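Local coordinates for putative calcium binding protein (Streptomyces coelicolor, PDB 3AKB) that binds calcium ions in several EF-hand loops and probably takes part in calcium-mediated regulation, at residues Arg9-Phe13 and Ile72-Phe77; Ile21-Phe26 and Glu54-Leu60; Ala32-Phe37 and Arg122-Phe127; Phe92-Arg97 and Val155-Ala159. The protein carries 2 engineered substitutions. All coordinates share one frame; numbering follows the deposited sequence.

Interaction 1: residues Arg9-Phe13 and Ile72-Phe77; sequences RFTTF and ITREEF. With CA (calcium ion), chain F.
F10 and F77 mark the nearest approach of the two backbones, their CA atoms 7.1 Å apart where helix 2-13 ends and helix 74-87 begins. No hydrogen bond crosses here; F10, F77 and R74 carry most of the contact, with F13 at its side. F10 turns its edge to the face of F77 in an offset edge-to-face pair, centroids 5.5 Å apart and planes at 62°. With CG anti to the backbone N (chi1 -175°), F10 reaches out between the helices so that CD1 meets F77 CB. CD2 of F13 lies 3.7 Å from CE1 of F77. R74 lies over one face of the F10 ring: its CA makes an off-centre CH-pi contact 4.1 Å from the centroid, and CE2 of F10 sits over the centre of the guanidinium. T73 and E76 form a capping box: E76 N donates to T73 OG1 at 3.1 Å, and T73 N to the anti lone pair of E76 OE1 at 3.0 Å. That carboxylate binds calcium through both oxygens, alongside D65, D67, D69 and the backbone O of R71. I21 of strand 20-21 packs on F10, F13 and I72, and helix 44-64 brings L60 against F13 and W57 against I72.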
loop_
_atom_site.group_PDB
_atom_site.type_symbol
_atom_site.label_atom_id
_atom_site.label_comp_id
_atom_site.label_asym_id
_atom_site.label_seq_id
_atom_site.Cartn_x
_atom_site.Cartn_y
_atom_site.Cartn_z
ATOM N N ARG A 9 -1.155 -0.721 -11.175
ATOM C CA ARG A 9 -0.800 0.189 -10.088
ATOM C C ARG A 9 -1.995 1.051 -9.700
ATOM O O ARG A 9 -2.257 1.264 -8.516
ATOM C CB ARG A 9 0.436 1.035 -10.453
ATOM C CG ARG A 9 1.798 0.353 -10.173
ATOM C CD ARG A 9 2.046 -0.772 -11.145
ATOM N NE ARG A 9 3.342 -1.419 -10.955
ATOM C CZ ARG A 9 3.765 -2.412 -11.735
ATOM N NH1 ARG A 9 2.987 -2.834 -12.721
ATOM N NH2 ARG A 9 4.937 -3.007 -11.495
ATOM N N PHE A 10 -2.729 1.527 -10.696
ATOM C CA PHE A 10 -3.946 2.281 -10.426
ATOM C C PHE A 10 -4.953 1.476 -9.612
ATOM O O PHE A 10 -5.530 1.990 -8.652
ATOM C CB PHE A 10 -4.596 2.785 -11.725
ATOM C CG PHE A 10 -5.791 3.683 -11.488
ATOM C CD1 PHE A 10 -5.600 5.017 -11.154
ATOM C CD2 PHE A 10 -7.078 3.194 -11.587
ATOM C CE1 PHE A 10 -6.698 5.857 -10.907
ATOM C CE2 PHE A 10 -8.182 4.029 -11.339
ATOM C CZ PHE A 10 -7.973 5.363 -11.006
ATOM N N THR A 11 -5.197 0.238 -10.026
ATOM C CA THR A 11 -6.124 -0.659 -9.348
ATOM C C THR A 11 -5.743 -0.880 -7.880
ATOM O O THR A 11 -6.624 -0.964 -7.014
ATOM C CB THR A 11 -6.216 -2.020 -10.098
ATOM O OG1 THR A 11 -6.674 -1.806 -11.442
ATOM C CG2 THR A 11 -7.178 -2.989 -9.403
ATOM N N THR A 12 -4.444 -0.964 -7.596
ATOM C CA THR A 12 -3.978 -1.173 -6.234
ATOM C C THR A 12 -4.429 0.006 -5.367
ATOM O O THR A 12 -4.842 -0.182 -4.222
ATOM C CB THR A 12 -2.441 -1.320 -6.183
ATOM O OG1 THR A 12 -2.058 -2.492 -6.926
ATOM C CG2 THR A 12 -1.968 -1.446 -4.739
ATOM N N PHE A 13 -4.395 1.218 -5.908
ATOM C CA PHE A 13 -4.831 2.397 -5.141
ATOM C C PHE A 13 -6.359 2.545 -5.124
ATOM O O PHE A 13 -6.948 2.967 -4.125
ATOM C CB PHE A 13 -4.222 3.682 -5.720
ATOM C CG PHE A 13 -2.748 3.874 -5.419
ATOM C CD1 PHE A 13 -2.253 3.775 -4.118
ATOM C CD2 PHE A 13 -1.869 4.238 -6.450
ATOM C CE1 PHE A 13 -0.863 4.004 -3.861
ATOM C CE2 PHE A 13 -0.487 4.470 -6.201
ATOM C CZ PHE A 13 0.006 4.348 -4.900
ATOM N N ILE A 72 -8.492 11.424 -7.617
ATOM C CA ILE A 72 -7.461 11.220 -8.638
ATOM C C ILE A 72 -8.048 10.315 -9.707
ATOM O O ILE A 72 -8.312 9.138 -9.457
ATOM C CB ILE A 72 -6.209 10.530 -8.057
ATOM C CG1 ILE A 72 -5.630 11.365 -6.906
ATOM C CG2 ILE A 72 -5.168 10.300 -9.166
ATOM C CD1 ILE A 72 -4.612 10.597 -6.029
ATOM N N THR A 73 -8.288 10.871 -10.893
ATOM C CA THR A 73 -8.840 10.097 -11.994
ATOM C C THR A 73 -7.790 9.176 -12.616
ATOM O O THR A 73 -6.582 9.382 -12.422
ATOM C CB THR A 73 -9.415 11.012 -13.095
ATOM O OG1 THR A 73 -8.372 11.845 -13.599
ATOM C CG2 THR A 73 -10.530 11.873 -12.559
ATOM N N ARG A 74 -8.272 8.160 -13.339
ATOM C CA ARG A 74 -7.410 7.334 -14.175
ATOM C C ARG A 74 -6.499 8.210 -15.030
ATOM O O ARG A 74 -5.283 8.004 -15.059
ATOM C CB ARG A 74 -8.267 6.436 -15.059
ATOM C CG ARG A 74 -7.579 5.154 -15.530
ATOM C CD ARG A 74 -8.579 4.241 -16.229
ATOM N NE ARG A 74 -9.586 3.701 -15.314
ATOM C CZ ARG A 74 -9.446 2.578 -14.618
ATOM N NH1 ARG A 74 -8.329 1.864 -14.717
ATOM N NH2 ARG A 74 -10.426 2.167 -13.821
ATOM N N GLU A 75 -7.075 9.219 -15.689
ATOM C CA GLU A 75 -6.308 10.125 -16.547
ATOM C C GLU A 75 -5.203 10.870 -15.798
ATOM O O GLU A 75 -4.059 10.929 -16.268
ATOM C CB GLU A 75 -7.241 11.097 -17.284
ATOM C CG GLU A 75 -6.659 11.729 -18.547
ATOM C CD GLU A 75 -6.392 10.732 -19.675
ATOM O OE1 GLU A 75 -6.724 9.534 -19.541
ATOM O OE2 GLU A 75 -5.838 11.156 -20.711
ATOM N N GLU A 76 -5.531 11.418 -14.624
ATOM C CA GLU A 76 -4.552 12.084 -13.767
ATOM C C GLU A 76 -3.401 11.155 -13.358
ATOM O O GLU A 76 -2.226 11.567 -13.292
ATOM C CB GLU A 76 -5.239 12.642 -12.513
ATOM C CG GLU A 76 -5.953 13.957 -12.762
ATOM C CD GLU A 76 -6.704 14.470 -11.537
ATOM O OE1 GLU A 76 -7.327 13.665 -10.836
ATOM O OE2 GLU A 76 -6.681 15.683 -11.284
ATOM N N PHE A 77 -3.748 9.910 -13.071
ATOM C CA PHE A 77 -2.745 8.927 -12.681
ATOM C C PHE A 77 -1.850 8.539 -13.853
ATOM O O PHE A 77 -0.639 8.537 -13.707
ATOM C CB PHE A 77 -3.403 7.688 -12.083
ATOM C CG PHE A 77 -2.424 6.728 -11.476
ATOM C CD1 PHE A 77 -1.943 6.935 -10.184
ATOM C CD2 PHE A 77 -1.974 5.623 -12.191
ATOM C CE1 PHE A 77 -1.023 6.056 -9.610
ATOM C CE2 PHE A 77 -1.063 4.745 -11.616
ATOM C CZ PHE A 77 -0.590 4.955 -10.337
HETATM CA CA CA F . -8.525 15.422 -9.518
HETATM O O HOH W 1 -10.396 15.040 -11.149
#

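Interaction 2: residues Ile21-Phe26 and Glu54-Leu60; sequences IDRSDF and EALWQGL. With CA (calcium ion), chain H; CA (calcium ion), chain E.
R23 and E54 meet through a single water, whose oxygen accepts from R23 NH1 at 2.8 Å and donates to E54 OE2 at 2.7 Å; the charged groups do not touch. Beneath this polar rim, W57 has CG anti to the backbone N (chi1 156°), which carries its indole across to R23. R23 lies across one face, CB 3.8 Å from the centroid of the five-membered ring and 10° off its normal, while R23 N and D22 C cover the six-membered side. W57 CZ3 comes 3.5 Å from I21 O. F26 crosses W57 at about a right angle: CE2 lies at the indole edge, and W57 CB sits over the F26 face, 4.1 Å from the centroid. F26 also reaches L56, whose CG is 3.6 Å from CE1, and L60, whose CD2 lies at the ring edge. With an alanine at W57, CB stays over the F26 face, but R23 would probably lose the indole beneath its CB and CG, and a gap open at F26 CE2 and I21. D22 N donates to D25 OD2 at 2.9 Å, and D25 binds one calcium through both oxygens. A water on that calcium donates to D22 OD2, which binds a second calcium with H20 NE2. Such a bidentate acid at the start of the exiting helix is the mark of an EF-hand, here completed by D14, D16, N18 and the backbone O of H20.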
loop_
_atom_site.group_PDB
_atom_site.type_symbol
_atom_site.label_atom_id
_atom_site.label_comp_id
_atom_site.label_asym_id
_atom_site.label_seq_id
_atom_site.Cartn_x
_atom_site.Cartn_y
_atom_site.Cartn_z
ATOM N N ILE A 21 -9.350 7.573 -7.418
ATOM C CA ILE A 21 -8.777 7.354 -6.088
ATOM C C ILE A 21 -9.225 8.497 -5.173
ATOM O O ILE A 21 -9.035 9.676 -5.526
ATOM C CB ILE A 21 -7.245 7.286 -6.156
ATOM C CG1 ILE A 21 -6.821 6.190 -7.156
ATOM C CG2 ILE A 21 -6.667 6.999 -4.766
ATOM C CD1 ILE A 21 -5.427 6.348 -7.717
ATOM N N ASP A 22 -9.825 8.125 -4.035
ATOM C CA ASP A 22 -10.310 9.026 -2.967
ATOM C C ASP A 22 -9.599 8.699 -1.662
ATOM O O ASP A 22 -9.051 7.608 -1.488
ATOM C CB ASP A 22 -11.787 8.716 -2.597
ATOM C CG ASP A 22 -12.781 9.190 -3.600
ATOM O OD1 ASP A 22 -12.663 10.292 -4.193
ATOM O OD2 ASP A 22 -13.736 8.407 -3.775
ATOM N N ARG A 23 -9.703 9.614 -0.695
ATOM C CA ARG A 23 -9.228 9.298 0.647
ATOM C C ARG A 23 -9.923 8.028 1.134
ATOM O O ARG A 23 -9.316 7.233 1.822
ATOM C CB ARG A 23 -9.463 10.443 1.626
ATOM C CG ARG A 23 -8.757 10.227 2.957
ATOM C CD ARG A 23 -9.092 11.323 3.925
ATOM N NE ARG A 23 -10.417 11.116 4.488
ATOM C CZ ARG A 23 -10.877 11.757 5.552
ATOM N NH1 ARG A 23 -10.125 12.683 6.159
ATOM N NH2 ARG A 23 -12.101 11.484 5.973
ATOM N N SER A 24 -11.186 7.845 0.759
ATOM C CA SER A 24 -11.968 6.699 1.239
ATOM C C SER A 24 -11.418 5.361 0.738
ATOM O O SER A 24 -11.597 4.325 1.387
ATOM C CB SER A 24 -13.442 6.819 0.905
ATOM O OG SER A 24 -13.620 6.884 -0.483
ATOM N N ASP A 25 -10.722 5.355 -0.394
ATOM C CA ASP A 25 -10.081 4.107 -0.847
ATOM C C ASP A 25 -9.050 3.664 0.175
ATOM O O ASP A 25 -8.942 2.465 0.502
ATOM C CB ASP A 25 -9.376 4.323 -2.191
ATOM C CG ASP A 25 -10.323 4.311 -3.402
ATOM O OD1 ASP A 25 -11.091 3.331 -3.603
ATOM O OD2 ASP A 25 -10.281 5.305 -4.177
ATOM N N PHE A 26 -8.296 4.643 0.679
ATOM C CA PHE A 26 -7.223 4.408 1.667
ATOM C C PHE A 26 -7.775 4.063 3.047
ATOM O O PHE A 26 -7.290 3.124 3.682
ATOM C CB PHE A 26 -6.304 5.627 1.730
ATOM C CG PHE A 26 -5.386 5.752 0.547
ATOM C CD1 PHE A 26 -4.080 5.251 0.614
ATOM C CD2 PHE A 26 -5.805 6.397 -0.626
ATOM C CE1 PHE A 26 -3.219 5.361 -0.466
ATOM C CE2 PHE A 26 -4.934 6.492 -1.706
ATOM C CZ PHE A 26 -3.648 5.966 -1.619
ATOM N N GLU A 54 -3.935 8.006 5.810
ATOM C CA GLU A 54 -4.293 9.386 5.415
ATOM C C GLU A 54 -3.064 10.124 4.862
ATOM O O GLU A 54 -3.162 10.881 3.866
ATOM C CB GLU A 54 -4.935 10.152 6.574
ATOM C CG GLU A 54 -5.589 11.492 6.151
ATOM C CD GLU A 54 -4.634 12.673 6.061
ATOM O OE1 GLU A 54 -3.488 12.563 6.532
ATOM O OE2 GLU A 54 -5.048 13.727 5.510
ATOM N N ALA A 55 -1.918 9.917 5.509
ATOM C CA ALA A 55 -0.690 10.562 5.056
ATOM C C ALA A 55 -0.283 10.066 3.661
ATOM O O ALA A 55 0.207 10.845 2.845
ATOM C CB ALA A 55 0.420 10.315 6.064
ATOM N N LEU A 56 -0.502 8.784 3.396
ATOM C CA LEU A 56 -0.168 8.240 2.075
ATOM C C LEU A 56 -1.099 8.836 1.026
ATOM O O LEU A 56 -0.651 9.178 -0.060
ATOM C CB LEU A 56 -0.217 6.713 2.073
ATOM C CG LEU A 56 0.136 5.965 0.780
ATOM C CD1 LEU A 56 1.399 6.522 0.132
ATOM C CD2 LEU A 56 0.312 4.497 1.113
ATOM N N TRP A 57 -2.392 8.918 1.338
ATOM C CA TRP A 57 -3.322 9.597 0.472
ATOM C C TRP A 57 -2.832 11.008 0.138
ATOM O O TRP A 57 -2.824 11.382 -1.033
ATOM C CB TRP A 57 -4.712 9.650 1.136
ATOM C CG TRP A 57 -5.541 10.778 0.602
ATOM C CD1 TRP A 57 -5.923 11.908 1.282
ATOM C CD2 TRP A 57 -6.069 10.907 -0.734
ATOM N NE1 TRP A 57 -6.679 12.723 0.461
ATOM C CE2 TRP A 57 -6.771 12.140 -0.781
ATOM C CE3 TRP A 57 -6.022 10.102 -1.889
ATOM C CZ2 TRP A 57 -7.435 12.581 -1.940
ATOM C CZ3 TRP A 57 -6.669 10.561 -3.048
ATOM C CH2 TRP A 57 -7.369 11.783 -3.061
ATOM N N GLN A 58 -2.447 11.785 1.151
ATOM C CA GLN A 58 -1.979 13.158 0.888
ATOM C C GLN A 58 -0.737 13.150 0.015
ATOM O O GLN A 58 -0.580 14.022 -0.838
ATOM C CB GLN A 58 -1.700 13.936 2.168
ATOM C CG GLN A 58 -2.940 14.165 3.030
ATOM C CD GLN A 58 -4.081 14.970 2.373
ATOM O OE1 GLN A 58 -5.189 15.055 2.929
ATOM N NE2 GLN A 58 -3.833 15.538 1.195
ATOM N N GLY A 59 0.121 12.156 0.204
ATOM C CA GLY A 59 1.330 12.055 -0.626
ATOM C C GLY A 59 0.963 11.800 -2.073
ATOM O O GLY A 59 1.543 12.387 -2.989
ATOM N N LEU A 60 0.002 10.908 -2.297
ATOM C CA LEU A 60 -0.377 10.612 -3.674
ATOM C C LEU A 60 -1.136 11.769 -4.308
ATOM O O LEU A 60 -0.876 12.129 -5.470
ATOM C CB LEU A 60 -1.187 9.308 -3.758
ATOM C CG LEU A 60 -1.498 8.811 -5.170
ATOM C CD1 LEU A 60 -0.228 8.549 -5.987
ATOM C CD2 LEU A 60 -2.389 7.589 -5.141
HETATM CA CA CA H . -15.241 9.290 -5.020
HETATM CA CA CA E . -12.030 4.563 -5.697
HETATM O O HOH W 2 -13.484 5.792 -4.303
HETATM O O HOH W 3 -7.721 14.082 5.788
#

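Interaction 3: residues Ala32-Phe37 and Arg122-Phe127; sequences AMLAEF and RALTAF. Engineered in segment 32-37: M33 (natural residue Leu). With CA (calcium ion), chain J.
R122 reaches E36 with two polar bonds, its chain bent at chi3 (62°) to bring the guanidinium there. NE donates to E36 OE2 at 2.9 Å, a nearly straight salt bridge on the anti side of a carboxylate turned far out of the guanidinium plane. NH2 bonds to E36 O, also at 2.9 Å, from above the carbonyl plane. Both acceptors lie close to the guanidinium plane, and F37 stacks flat on one face, centres 4.2 Å apart and planes at 27°. With a leucine in place of R122, E36 would probably lose its charged mate and F37 its stacked partner. R122 NH1 forms a further salt bridge with D119 OD1. Helix 117-126 exits the helix-loop-helix around D108, D110 and D112, so the contact joins the exiting helices of two EF-hands. The axes of 32-37 and 122-126 approach to 8.9 Å, their directions 138° apart. Apolar contacts follow: A126 CB is 3.8 Å from M33 CA, and extended M33, an engineered residue, brings CE 3.9 Å from A123 CB. Its SD makes an oblique Met-aromatic contact with F127. T125 OG1 and a water bind a calcium, and that water donates to E36 OE1.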
loop_
_atom_site.group_PDB
_atom_site.type_symbol
_atom_site.label_atom_id
_atom_site.label_comp_id
_atom_site.label_asym_id
_atom_site.label_seq_id
_atom_site.Cartn_x
_atom_site.Cartn_y
_atom_site.Cartn_z
ATOM N N ALA A 32 -10.147 -2.624 6.288
ATOM C CA ALA A 32 -10.165 -4.045 5.927
ATOM C C ALA A 32 -8.983 -4.765 6.568
ATOM O O ALA A 32 -9.112 -5.913 7.014
ATOM C CB ALA A 32 -10.171 -4.221 4.398
ATOM N N MET A 33 -7.835 -4.097 6.646
ATOM C CA MET A 33 -6.682 -4.747 7.267
ATOM C C MET A 33 -6.902 -4.921 8.772
ATOM O O MET A 33 -6.570 -5.957 9.336
ATOM C CB MET A 33 -5.373 -3.965 7.036
ATOM C CG MET A 33 -4.160 -4.766 7.416
ATOM S SD MET A 33 -2.609 -3.784 7.713
ATOM C CE MET A 33 -1.568 -5.202 8.220
ATOM N N LEU A 34 -7.445 -3.893 9.422
ATOM C CA LEU A 34 -7.769 -4.005 10.836
ATOM C C LEU A 34 -8.761 -5.126 11.114
ATOM O O LEU A 34 -8.624 -5.850 12.130
ATOM C CB LEU A 34 -8.314 -2.663 11.351
ATOM C CG LEU A 34 -7.271 -1.550 11.334
ATOM C CD1 LEU A 34 -7.962 -0.207 11.643
ATOM C CD2 LEU A 34 -6.112 -1.782 12.286
ATOM N N ALA A 35 -9.769 -5.260 10.251
ATOM C CA ALA A 35 -10.749 -6.325 10.393
ATOM C C ALA A 35 -10.115 -7.710 10.236
ATOM O O ALA A 35 -10.425 -8.636 11.023
ATOM C CB ALA A 35 -11.879 -6.124 9.407
ATOM N N GLU A 36 -9.191 -7.844 9.277
ATOM C CA GLU A 36 -8.508 -9.117 9.034
ATOM C C GLU A 36 -7.748 -9.598 10.281
ATOM O O GLU A 36 -7.739 -10.810 10.589
ATOM C CB GLU A 36 -7.556 -8.973 7.828
ATOM C CG GLU A 36 -6.611 -10.156 7.570
ATOM C CD GLU A 36 -7.345 -11.415 7.202
ATOM O OE1 GLU A 36 -8.321 -11.322 6.427
ATOM O OE2 GLU A 36 -6.976 -12.499 7.698
ATOM N N PHE A 37 -7.095 -8.663 10.966
ATOM C CA PHE A 37 -6.281 -8.971 12.148
ATOM C C PHE A 37 -7.011 -8.788 13.490
ATOM O O PHE A 37 -6.435 -9.032 14.546
ATOM C CB PHE A 37 -4.990 -8.170 12.092
ATOM C CG PHE A 37 -4.046 -8.691 11.066
ATOM C CD1 PHE A 37 -3.224 -9.781 11.362
ATOM C CD2 PHE A 37 -4.044 -8.165 9.774
ATOM C CE1 PHE A 37 -2.380 -10.290 10.375
ATOM C CE2 PHE A 37 -3.216 -8.688 8.778
ATOM C CZ PHE A 37 -2.381 -9.736 9.076
ATOM N N ARG A 122 -1.856 -12.335 4.293
ATOM C CA ARG A 122 -3.166 -11.880 4.796
ATOM C C ARG A 122 -3.339 -10.390 4.597
ATOM O O ARG A 122 -4.411 -9.926 4.210
ATOM C CB ARG A 122 -3.300 -12.198 6.278
ATOM C CG ARG A 122 -3.496 -13.666 6.540
ATOM C CD ARG A 122 -3.421 -13.960 8.055
ATOM N NE ARG A 122 -4.463 -13.294 8.840
ATOM C CZ ARG A 122 -4.456 -13.219 10.169
ATOM N NH1 ARG A 122 -3.446 -13.735 10.852
ATOM N NH2 ARG A 122 -5.447 -12.623 10.812
ATOM N N ALA A 123 -2.279 -9.639 4.886
ATOM C CA ALA A 123 -2.333 -8.194 4.653
ATOM C C ALA A 123 -2.616 -7.874 3.193
ATOM O O ALA A 123 -3.488 -7.058 2.884
ATOM C CB ALA A 123 -1.030 -7.494 5.111
ATOM N N LEU A 124 -1.881 -8.529 2.295
ATOM C CA LEU A 124 -2.074 -8.317 0.866
ATOM C C LEU A 124 -3.498 -8.651 0.419
ATOM O O LEU A 124 -4.051 -7.920 -0.412
ATOM C CB LEU A 124 -1.045 -9.125 0.085
ATOM C CG LEU A 124 0.384 -8.615 0.328
ATOM C CD1 LEU A 124 1.349 -9.471 -0.491
ATOM C CD2 LEU A 124 0.559 -7.128 0.025
ATOM N N THR A 125 -4.091 -9.719 0.961
ATOM C CA THR A 125 -5.480 -10.035 0.597
ATOM C C THR A 125 -6.447 -8.970 1.114
ATOM O O THR A 125 -7.432 -8.633 0.448
ATOM C CB THR A 125 -5.947 -11.430 1.010
ATOM O OG1 THR A 125 -5.992 -11.538 2.440
ATOM C CG2 THR A 125 -5.046 -12.484 0.408
ATOM N N ALA A 126 -6.161 -8.423 2.293
ATOM C CA ALA A 126 -6.994 -7.317 2.794
ATOM C C ALA A 126 -6.961 -6.131 1.833
ATOM O O ALA A 126 -7.956 -5.407 1.704
ATOM C CB ALA A 126 -6.590 -6.890 4.187
ATOM N N PHE A 127 -5.847 -5.978 1.123
ATOM C CA PHE A 127 -5.664 -4.903 0.121
ATOM C C PHE A 127 -6.081 -5.340 -1.280
ATOM O O PHE A 127 -5.698 -4.693 -2.278
ATOM C CB PHE A 127 -4.203 -4.390 0.084
ATOM C CG PHE A 127 -3.706 -3.878 1.406
ATOM C CD1 PHE A 127 -4.579 -3.226 2.277
ATOM C CD2 PHE A 127 -2.385 -4.053 1.786
ATOM C CE1 PHE A 127 -4.124 -2.756 3.525
ATOM C CE2 PHE A 127 -1.929 -3.600 3.018
ATOM C CZ PHE A 127 -2.807 -2.948 3.884
HETATM CA CA CA J . -6.220 -14.005 3.395
HETATM O O HOH W 4 -8.430 -13.763 5.102
#

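Interaction 4: residues Phe92-Arg97 and Val155-Ala159; sequences FAEMAR and VPAFA. Engineered in segment 92-97: M95 (natural residue Ile).
A93 and A159 press together at the tight centre of this crossing, their CB atoms 3.6 Å apart, where the axes of segments 92-97 and 155-159 approach to 9.0 Å, their directions 132° apart. Small side chains permit this closeness, with the CA atoms of the pair only 5.0 Å apart. Beside them F158 lies along the seam: A96 CB stands over one face of its ring, 3.9 Å from the centroid in a CH-pi contact, while F158 CE2 comes 3.6 Å from F92 CE2. The two ring planes differ by 27°, yet the rings are displaced past stacking and meet at their rims. F158 CG is anti to the backbone N (chi1 178°), which sends the ring across to helix 89-107. F92 continues inward onto L56, L60 and I63 of helix 44-64. The looser side is the R97-E94 end, open to solvent at E94, where the buried V155 lays CG1 over one face of the R97 guanidinium, 3.7 Å from NH2, while E94 takes the in-plane edge. R97 NE donates to E94 OE1 at 2.9 Å and NH2 to E94 OE2 at 2.8 Å, a side-on, two-point salt bridge within one helix. NH1 turns to E151 for a second salt bridge. No hydrogen bond joins the two segments, so apolar fit carries the crossing, and R97, its charge probably balanced by two carboxylates, offers the valine a flat face.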
loop_
_atom_site.group_PDB
_atom_site.type_symbol
_atom_site.label_atom_id
_atom_site.label_comp_id
_atom_site.label_asym_id
_atom_site.label_seq_id
_atom_site.Cartn_x
_atom_site.Cartn_y
_atom_site.Cartn_z
ATOM N N PHE A 92 8.546 8.932 -2.698
ATOM C CA PHE A 92 7.163 8.499 -2.529
ATOM C C PHE A 92 7.059 7.400 -1.468
ATOM O O PHE A 92 6.197 7.459 -0.595
ATOM C CB PHE A 92 6.539 8.031 -3.836
ATOM C CG PHE A 92 5.088 7.618 -3.689
ATOM C CD1 PHE A 92 4.116 8.548 -3.346
ATOM C CD2 PHE A 92 4.708 6.311 -3.905
ATOM C CE1 PHE A 92 2.773 8.166 -3.225
ATOM C CE2 PHE A 92 3.349 5.920 -3.789
ATOM C CZ PHE A 92 2.393 6.856 -3.430
ATOM N N ALA A 93 7.964 6.416 -1.531
ATOM C CA ALA A 93 7.992 5.338 -0.531
ATOM C C ALA A 93 8.172 5.871 0.883
ATOM O O ALA A 93 7.587 5.316 1.823
ATOM C CB ALA A 93 9.074 4.329 -0.860
ATOM N N GLU A 94 8.965 6.935 1.050
ATOM C CA GLU A 94 9.051 7.588 2.343
ATOM C C GLU A 94 7.728 8.178 2.819
ATOM O O GLU A 94 7.458 8.169 4.026
ATOM C CB GLU A 94 10.166 8.646 2.397
ATOM C CG GLU A 94 11.573 8.072 2.336
ATOM C CD GLU A 94 11.867 7.023 3.422
ATOM O OE1 GLU A 94 11.466 7.232 4.589
ATOM O OE2 GLU A 94 12.480 5.982 3.087
ATOM N N MET A 95 6.908 8.694 1.902
ATOM C CA MET A 95 5.574 9.211 2.288
ATOM C C MET A 95 4.675 8.064 2.760
ATOM O O MET A 95 3.764 8.275 3.570
ATOM C CB MET A 95 4.925 9.989 1.135
ATOM C CG MET A 95 5.716 11.228 0.732
ATOM S SD MET A 95 5.388 12.657 1.792
ATOM C CE MET A 95 3.782 13.282 1.297
ATOM N N ALA A 96 4.972 6.856 2.279
ATOM C CA ALA A 96 4.250 5.630 2.705
ATOM C C ALA A 96 4.785 4.966 3.962
ATOM O O ALA A 96 4.141 4.035 4.494
ATOM C CB ALA A 96 4.230 4.597 1.592
ATOM N N ARG A 97 5.964 5.375 4.417
ATOM C CA ARG A 97 6.594 4.676 5.516
ATOM C C ARG A 97 5.711 4.651 6.787
ATOM O O ARG A 97 5.621 3.619 7.424
ATOM C CB ARG A 97 7.979 5.267 5.842
ATOM C CG ARG A 97 8.765 4.371 6.767
ATOM C CD ARG A 97 10.129 4.949 7.129
ATOM N NE ARG A 97 11.068 4.794 6.019
ATOM C CZ ARG A 97 11.827 3.731 5.805
ATOM N NH1 ARG A 97 11.761 2.676 6.593
ATOM N NH2 ARG A 97 12.658 3.728 4.779
ATOM N N VAL A 155 9.598 -1.522 2.419
ATOM C CA VAL A 155 9.645 -0.154 1.919
ATOM C C VAL A 155 10.281 -0.065 0.521
ATOM O O VAL A 155 9.675 0.508 -0.379
ATOM C CB VAL A 155 10.216 0.861 2.950
ATOM C CG1 VAL A 155 10.270 2.270 2.367
ATOM C CG2 VAL A 155 9.342 0.859 4.205
ATOM N N PRO A 156 11.472 -0.679 0.309
ATOM C CA PRO A 156 11.991 -0.672 -1.075
ATOM C C PRO A 156 11.137 -1.479 -2.071
ATOM O O PRO A 156 11.060 -1.119 -3.247
ATOM C CB PRO A 156 13.386 -1.295 -0.937
ATOM C CG PRO A 156 13.360 -2.036 0.308
ATOM C CD PRO A 156 12.419 -1.321 1.240
ATOM N N ALA A 157 10.472 -2.545 -1.619
ATOM C CA ALA A 157 9.551 -3.274 -2.532
ATOM C C ALA A 157 8.384 -2.378 -2.966
ATOM O O ALA A 157 7.944 -2.421 -4.115
ATOM C CB ALA A 157 9.024 -4.526 -1.884
ATOM N N PHE A 158 7.891 -1.565 -2.038
ATOM C CA PHE A 158 6.811 -0.642 -2.328
ATOM C C PHE A 158 7.315 0.386 -3.357
ATOM O O PHE A 158 6.643 0.626 -4.364
ATOM C CB PHE A 158 6.353 0.009 -1.016
ATOM C CG PHE A 158 5.263 1.041 -1.177
ATOM C CD1 PHE A 158 3.941 0.710 -0.894
ATOM C CD2 PHE A 158 5.569 2.357 -1.562
ATOM C CE1 PHE A 158 2.926 1.655 -1.051
ATOM C CE2 PHE A 158 4.561 3.314 -1.701
ATOM C CZ PHE A 158 3.246 2.962 -1.435
ATOM N N ALA A 159 8.514 0.929 -3.120
ATOM C CA ALA A 159 9.158 1.890 -4.030
ATOM C C ALA A 159 9.302 1.304 -5.443
ATOM O O ALA A 159 9.017 1.977 -6.445
ATOM C CB ALA A 159 10.521 2.300 -3.496
#

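Interactions 2 and 4 are buried, interaction 1 is partly so, and interaction 3 lies at the surface. Their chemistry follows: aromatic and aliphatic contacts carry interactions 1, 2 and 4, whereas interaction 3 alone has hydrogen bonds and a salt bridge across its segments. Interactions 1 and 2 are directly joined, I72 O lying 2.8 Å from I21 N in a probable hydrogen bond between paired strands, and each holds a calcium-binding acid. Helix 23-37 serves both interactions 2 and 3, whose centres are about 17 Å apart. F92 of interaction 4 touches F13 and L56, so it meets interactions 1 and 2, while interactions 3 and 4 stand on opposite sides of the chain's centre.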